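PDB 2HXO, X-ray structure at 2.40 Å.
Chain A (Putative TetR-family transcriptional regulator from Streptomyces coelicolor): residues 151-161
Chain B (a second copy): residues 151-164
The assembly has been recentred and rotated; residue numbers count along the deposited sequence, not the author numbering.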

ATOM      1  N   SER A 151      -9.017  -9.660   3.775  1.00 34.79           N
ATOM      2  CA  SER A 151      -8.475  -8.817   2.710  1.00 32.98           C
ATOM      3  C   SER A 151      -8.218  -7.414   3.198  1.00 33.26           C
ATOM      4  O   SER A 151      -7.248  -6.784   2.779  1.00 33.82           O
ATOM      5  CB  SER A 151      -9.434  -8.753   1.519  1.00 36.66           C
ATOM      6  OG  SER A 151      -9.495  -9.995   0.841  1.00 39.79           O
ATOM      7  N   ALA A 152      -9.094  -6.914   4.071  1.00 32.19           N
ATOM      8  CA  ALA A 152      -8.922  -5.573   4.615  1.00 32.10           C
ATOM      9  C   ALA A 152      -7.637  -5.511   5.435  1.00 33.23           C
ATOM     10  O   ALA A 152      -6.848  -4.573   5.286  1.00 32.28           O
ATOM     11  CB  ALA A 152     -10.122  -5.175   5.483  1.00 30.21           C
ATOM     12  N   LEU A 153      -7.428  -6.501   6.302  1.00 33.82           N
ATOM     13  CA  LEU A 153      -6.204  -6.522   7.111  1.00 36.52           C
ATOM     14  C   LEU A 153      -5.002  -6.505   6.165  1.00 38.00           C
ATOM     15  O   LEU A 153      -4.089  -5.692   6.308  1.00 36.23           O
ATOM     16  CB  LEU A 153      -6.173  -7.772   7.995  1.00 34.24           C
ATOM     17  CG  LEU A 153      -7.145  -7.666   9.167  1.00 34.03           C
ATOM     18  CD1 LEU A 153      -7.421  -9.041   9.762  1.00 30.98           C
ATOM     19  CD2 LEU A 153      -6.576  -6.687  10.188  1.00 27.81           C
HETATM   20  N   MSE A 154      -5.032  -7.386   5.171  1.00 41.46           N
HETATM   21  CA  MSE A 154      -3.961  -7.462   4.188  1.00 44.32           C
HETATM   22  C   MSE A 154      -3.688  -6.128   3.485  1.00 44.84           C
HETATM   23  O   MSE A 154      -2.547  -5.658   3.429  1.00 46.24           O
HETATM   24  CB  MSE A 154      -4.301  -8.503   3.140  1.00 47.68           C
HETATM   25  CG  MSE A 154      -3.329  -8.502   2.005  1.00 53.99           C
HETATM   26 SE   MSE A 154      -1.665  -9.236   2.602  1.00 62.58          SE
HETATM   27  CE  MSE A 154      -2.114 -11.092   2.252  1.00 60.22           C
ATOM     28  N   HIS A 155      -4.729  -5.520   2.931  1.00 44.22           N
ATOM     29  CA  HIS A 155      -4.556  -4.256   2.230  1.00 44.37           C
ATOM     30  C   HIS A 155      -3.997  -3.198   3.166  1.00 44.33           C
ATOM     31  O   HIS A 155      -3.195  -2.349   2.763  1.00 43.42           O
ATOM     32  CB  HIS A 155      -5.885  -3.746   1.650  1.00 46.35           C
ATOM     33  CG  HIS A 155      -6.333  -4.458   0.413  1.00 47.58           C
ATOM     34  ND1 HIS A 155      -7.573  -4.736  -0.053  1.00 48.97           N
ATOM     35  CD2 HIS A 155      -5.455  -4.918  -0.545  1.00 50.35           C
ATOM     36  CE1 HIS A 155      -7.422  -5.349  -1.271  1.00 49.97           C
ATOM     37  NE2 HIS A 155      -6.135  -5.449  -1.546  1.00 50.98           N
ATOM     38  N   TYR A 156      -4.447  -3.210   4.414  1.00 43.97           N
ATOM     39  CA  TYR A 156      -3.938  -2.234   5.362  1.00 42.05           C
ATOM     40  C   TYR A 156      -2.446  -2.471   5.577  1.00 41.79           C
ATOM     41  O   TYR A 156      -1.641  -1.542   5.535  1.00 40.69           O
ATOM     42  CB  TYR A 156      -4.640  -2.324   6.711  1.00 40.43           C
ATOM     43  CG  TYR A 156      -3.939  -1.449   7.707  1.00 40.11           C
ATOM     44  CD1 TYR A 156      -4.159  -0.073   7.731  1.00 40.61           C
ATOM     45  CD2 TYR A 156      -2.946  -1.977   8.543  1.00 39.46           C
ATOM     46  CE1 TYR A 156      -3.403   0.763   8.559  1.00 42.08           C
ATOM     47  CE2 TYR A 156      -2.184  -1.155   9.366  1.00 40.54           C
ATOM     48  CZ  TYR A 156      -2.417   0.208   9.373  1.00 41.29           C
ATOM     49  OH  TYR A 156      -1.689   1.006  10.222  1.00 44.85           O
ATOM     50  N   ILE A 157      -2.074  -3.724   5.800  1.00 41.94           N
ATOM     51  CA  ILE A 157      -0.675  -4.050   6.023  1.00 42.86           C
ATOM     52  C   ILE A 157       0.227  -3.626   4.857  1.00 45.86           C
ATOM     53  O   ILE A 157       1.281  -3.007   5.066  1.00 46.32           O
ATOM     54  CB  ILE A 157      -0.517  -5.553   6.313  1.00 40.05           C
ATOM     55  CG1 ILE A 157      -1.167  -5.863   7.667  1.00 35.72           C
ATOM     56  CG2 ILE A 157       0.958  -5.937   6.317  1.00 40.96           C
ATOM     57  CD1 ILE A 157      -1.394  -7.323   7.955  1.00 30.74           C
ATOM     58  N   LEU A 158      -0.187  -3.950   3.632  1.00 47.66           N
ATOM     59  CA  LEU A 158       0.578  -3.591   2.434  1.00 48.66           C
ATOM     60  C   LEU A 158       0.732  -2.083   2.281  1.00 49.38           C
ATOM     61  O   LEU A 158       1.762  -1.589   1.826  1.00 48.76           O
ATOM     62  CB  LEU A 158      -0.113  -4.134   1.187  1.00 49.57           C
ATOM     63  CG  LEU A 158       0.225  -5.541   0.694  1.00 51.20           C
ATOM     64  CD1 LEU A 158       0.259  -6.552   1.840  1.00 52.88           C
ATOM     65  CD2 LEU A 158      -0.819  -5.925  -0.326  1.00 51.63           C
ATOM     66  N   GLY A 159      -0.307  -1.353   2.656  1.00 50.56           N
ATOM     67  CA  GLY A 159      -0.274   0.092   2.536  1.00 50.68           C
ATOM     68  C   GLY A 159       0.633   0.785   3.536  1.00 51.59           C
ATOM     69  O   GLY A 159       1.371   1.705   3.180  1.00 52.16           O
ATOM     70  N   ALA A 160       0.577   0.371   4.797  1.00 50.77           N
ATOM     71  CA  ALA A 160       1.431   0.992   5.801  1.00 50.40           C
ATOM     72  C   ALA A 160       2.865   0.475   5.636  1.00 50.95           C
ATOM     73  O   ALA A 160       3.812   1.262   5.590  1.00 51.11           O
ATOM     74  CB  ALA A 160       0.905   0.691   7.203  1.00 49.19           C
ATOM     75  N   ALA A 161       3.029  -0.842   5.530  1.00 50.83           N
ATOM     76  CA  ALA A 161       4.365  -1.414   5.357  1.00 51.29           C
ATOM     77  C   ALA A 161       4.991  -0.946   4.040  1.00 51.53           C
ATOM     78  O   ALA A 161       6.194  -0.691   3.968  1.00 52.17           O
ATOM     79  CB  ALA A 161       4.301  -2.940   5.391  1.00 50.28           C
TER
ATOM     80  N   SER B 151      -4.085   9.050   9.700  1.00 38.49           N
ATOM     81  CA  SER B 151      -3.011   8.313   9.051  1.00 37.96           C
ATOM     82  C   SER B 151      -3.435   6.901   8.696  1.00 37.89           C
ATOM     83  O   SER B 151      -2.998   6.356   7.684  1.00 38.23           O
ATOM     84  CB  SER B 151      -1.782   8.255   9.964  1.00 39.77           C
ATOM     85  OG  SER B 151      -1.189   9.540  10.091  1.00 41.37           O
ATOM     86  N   ALA B 152      -4.275   6.305   9.540  1.00 37.59           N
ATOM     87  CA  ALA B 152      -4.749   4.946   9.308  1.00 36.98           C
ATOM     88  C   ALA B 152      -5.611   4.930   8.050  1.00 37.03           C
ATOM     89  O   ALA B 152      -5.485   4.040   7.212  1.00 36.64           O
ATOM     90  CB  ALA B 152      -5.560   4.456  10.509  1.00 35.13           C
ATOM     91  N   LEU B 153      -6.493   5.918   7.930  1.00 36.74           N
ATOM     92  CA  LEU B 153      -7.353   6.010   6.771  1.00 37.68           C
ATOM     93  C   LEU B 153      -6.484   6.143   5.537  1.00 38.57           C
ATOM     94  O   LEU B 153      -6.687   5.427   4.559  1.00 36.68           O
ATOM     95  CB  LEU B 153      -8.294   7.211   6.900  1.00 37.20           C
ATOM     96  CG  LEU B 153      -9.537   6.933   7.750  1.00 36.50           C
ATOM     97  CD1 LEU B 153     -10.305   8.232   8.088  1.00 32.64           C
ATOM     98  CD2 LEU B 153     -10.412   5.957   6.961  1.00 34.40           C
HETATM   99  N   MSE B 154      -5.492   7.035   5.609  1.00 41.53           N
HETATM  100  CA  MSE B 154      -4.577   7.273   4.499  1.00 44.20           C
HETATM  101  C   MSE B 154      -3.809   6.017   4.095  1.00 44.63           C
HETATM  102  O   MSE B 154      -3.782   5.636   2.918  1.00 45.81           O
HETATM  103  CB  MSE B 154      -3.601   8.397   4.856  1.00 48.61           C
HETATM  104  CG  MSE B 154      -3.051   9.138   3.632  1.00 55.89           C
HETATM  105 SE   MSE B 154      -2.298  10.910   3.994  1.00 65.04          SE
HETATM  106  CE  MSE B 154      -3.910  11.810   4.536  1.00 63.97           C
ATOM    107  N   HIS B 155      -3.194   5.363   5.068  1.00 44.57           N
ATOM    108  CA  HIS B 155      -2.441   4.152   4.786  1.00 44.94           C
ATOM    109  C   HIS B 155      -3.345   3.085   4.202  1.00 43.88           C
ATOM    110  O   HIS B 155      -2.936   2.348   3.311  1.00 45.04           O
ATOM    111  CB  HIS B 155      -1.776   3.643   6.063  1.00 46.45           C
ATOM    112  CG  HIS B 155      -0.663   4.521   6.543  1.00 49.91           C
ATOM    113  ND1 HIS B 155      -0.132   4.427   7.814  1.00 51.53           N
ATOM    114  CD2 HIS B 155       0.033   5.497   5.913  1.00 50.45           C
ATOM    115  CE1 HIS B 155       0.844   5.309   7.942  1.00 51.93           C
ATOM    116  NE2 HIS B 155       0.965   5.971   6.805  1.00 52.08           N
ATOM    117  N   TYR B 156      -4.568   2.989   4.708  1.00 42.55           N
ATOM    118  CA  TYR B 156      -5.487   2.002   4.177  1.00 41.99           C
ATOM    119  C   TYR B 156      -5.758   2.305   2.703  1.00 40.89           C
ATOM    120  O   TYR B 156      -5.671   1.405   1.867  1.00 38.46           O
ATOM    121  CB  TYR B 156      -6.814   2.000   4.940  1.00 41.35           C
ATOM    122  CG  TYR B 156      -7.834   1.122   4.269  1.00 41.62           C
ATOM    123  CD1 TYR B 156      -7.760  -0.268   4.374  1.00 40.01           C
ATOM    124  CD2 TYR B 156      -8.813   1.670   3.444  1.00 41.73           C
ATOM    125  CE1 TYR B 156      -8.626  -1.089   3.662  1.00 40.41           C
ATOM    126  CE2 TYR B 156      -9.688   0.854   2.720  1.00 40.75           C
ATOM    127  CZ  TYR B 156      -9.587  -0.520   2.833  1.00 40.39           C
ATOM    128  OH  TYR B 156     -10.418  -1.332   2.097  1.00 41.05           O
ATOM    129  N   ILE B 157      -6.072   3.569   2.402  1.00 41.36           N
ATOM    130  CA  ILE B 157      -6.365   4.000   1.024  1.00 43.24           C
ATOM    131  C   ILE B 157      -5.220   3.662   0.058  1.00 44.63           C
ATOM    132  O   ILE B 157      -5.440   3.070  -0.998  1.00 44.99           O
ATOM    133  CB  ILE B 157      -6.598   5.542   0.919  1.00 43.46           C
ATOM    134  CG1 ILE B 157      -7.651   6.030   1.921  1.00 41.63           C
ATOM    135  CG2 ILE B 157      -6.984   5.908  -0.505  1.00 40.63           C
ATOM    136  CD1 ILE B 157      -8.951   5.357   1.827  1.00 44.76           C
ATOM    137  N   LEU B 158      -4.003   4.053   0.428  1.00 45.98           N
ATOM    138  CA  LEU B 158      -2.827   3.810  -0.396  1.00 46.52           C
ATOM    139  C   LEU B 158      -2.591   2.327  -0.646  1.00 46.84           C
ATOM    140  O   LEU B 158      -2.164   1.925  -1.724  1.00 46.54           O
ATOM    141  CB  LEU B 158      -1.596   4.418   0.283  1.00 49.07           C
ATOM    142  CG  LEU B 158      -1.357   5.935   0.186  1.00 51.41           C
ATOM    143  CD1 LEU B 158      -0.436   6.225  -1.004  1.00 53.56           C
ATOM    144  CD2 LEU B 158      -2.677   6.692   0.054  1.00 52.07           C
ATOM    145  N   GLY B 159      -2.863   1.507   0.358  1.00 46.92           N
ATOM    146  CA  GLY B 159      -2.650   0.083   0.195  1.00 47.10           C
ATOM    147  C   GLY B 159      -3.639  -0.580  -0.743  1.00 46.61           C
ATOM    148  O   GLY B 159      -3.247  -1.400  -1.571  1.00 47.01           O
ATOM    149  N   ALA B 160      -4.919  -0.247  -0.608  1.00 46.17           N
ATOM    150  CA  ALA B 160      -5.930  -0.846  -1.464  1.00 45.82           C
ATOM    151  C   ALA B 160      -5.841  -0.220  -2.848  1.00 45.46           C
ATOM    152  O   ALA B 160      -5.804  -0.925  -3.840  1.00 45.72           O
ATOM    153  CB  ALA B 160      -7.325  -0.650  -0.866  1.00 43.85           C
ATOM    154  N   ALA B 161      -5.786   1.104  -2.909  1.00 45.14           N
ATOM    155  CA  ALA B 161      -5.708   1.779  -4.197  1.00 47.49           C
ATOM    156  C   ALA B 161      -4.397   1.444  -4.891  1.00 47.95           C
ATOM    157  O   ALA B 161      -4.347   1.354  -6.122  1.00 48.49           O
ATOM    158  CB  ALA B 161      -5.845   3.291  -4.023  1.00 46.51           C
ATOM    159  N   GLY B 162      -3.339   1.266  -4.098  1.00 48.25           N
ATOM    160  CA  GLY B 162      -2.042   0.925  -4.654  1.00 48.51           C
ATOM    161  C   GLY B 162      -2.097  -0.420  -5.342  1.00 49.35           C
ATOM    162  O   GLY B 162      -1.590  -0.579  -6.450  1.00 50.08           O
ATOM    163  N   GLN B 163      -2.725  -1.394  -4.688  1.00 50.16           N
ATOM    164  CA  GLN B 163      -2.850  -2.724  -5.264  1.00 52.26           C
ATOM    165  C   GLN B 163      -3.760  -2.713  -6.475  1.00 51.09           C
ATOM    166  O   GLN B 163      -3.516  -3.424  -7.441  1.00 49.76           O
ATOM    167  CB  GLN B 163      -3.385  -3.713  -4.232  1.00 54.35           C
ATOM    168  CG  GLN B 163      -2.333  -4.140  -3.233  1.00 59.17           C
ATOM    169  CD  GLN B 163      -1.110  -4.749  -3.909  1.00 60.15           C
ATOM    170  OE1 GLN B 163       0.039  -4.079  -3.774  1.00 61.10           O
ATOM    171  NE2 GLN B 163      -1.200  -5.802  -4.546  1.00 59.39           N
ATOM    172  N   ASN B 164      -4.807  -1.898  -6.414  1.00 51.59           N
ATOM    173  CA  ASN B 164      -5.752  -1.793  -7.516  1.00 52.72           C
ATOM    174  C   ASN B 164      -5.024  -1.273  -8.754  1.00 53.74           C
ATOM    175  O   ASN B 164      -5.237  -1.766  -9.864  1.00 53.53           O
ATOM    176  CB  ASN B 164      -6.896  -0.849  -7.146  1.00 52.02           C
ATOM    177  CG  ASN B 164      -8.016  -0.855  -8.179  1.00 50.50           C
ATOM    178  OD1 ASN B 164      -8.606  -1.900  -8.467  1.00 49.63           O
ATOM    179  ND2 ASN B 164      -8.318   0.314  -8.731  1.00 48.17           N
TER
HETATM  180  O   HOH W   1      -9.864  -4.015   1.718  1.00 33.99           O
HETATM  181  O   HOH W   2      -1.436   3.722  10.307  1.00 40.52           O

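The same helical segment from two copies of the protein crosses at 100°, with the axes only 6.9 Å apart, and about 522 Å² is buried between them. No direct hydrogen bond spans the contact; close backbone packing, side-chain fit and two waters hold it.

Along chain A, Ala A152 is the first to touch. Its methyl points sideways, and the contact is made by its backbone: Ala A152 O lies at the edge of the Tyr B156 ring, 4.2 Å from Tyr B156 CE1.

His A155 points toward chain B and sits as a knob among Tyr B156, Gly B159, Ala B160 and Gln B163. Ala B160 CA lies over one face of its flat ring, 4.3 Å from the centroid, a CH-pi contact. The flat ring can pack by its face while its ND1 still hydrogen-bonds: His A155 ND1 is 3.0 Å from water 1, which donates to Tyr B156 OH at 2.8 Å.

Tyr A156 leaves sideways, but its long ring comes nearer chain B, placing CE1 4.1 Å from His B155 CB. The second bridge forms here: water 2 lies 2.7 Å from Tyr A156 OH and 2.9 Å from His B155 ND1. Next, Leu A158 extends its apolar CD2 to 3.7 Å from Gln B163 CG, meeting the aliphatic part of that side chain.

Gly A159 marks the tightest point, its CA 3.3 Å from Gly B159 CA. An ideal CB on Gly A159 would lie 2.2 Å from His B155 O and 2.7 Å from Gly B159 CA, both clashes. Bare alpha carbons instead permit reciprocal CA-H...O contacts, Gly A159 CA to His B155 O and Gly B159 CA to His A155 O, each 3.6 Å.

Finally, Ala A160 offers a compact methyl, its CB 3.9 Å from His B155 ND1.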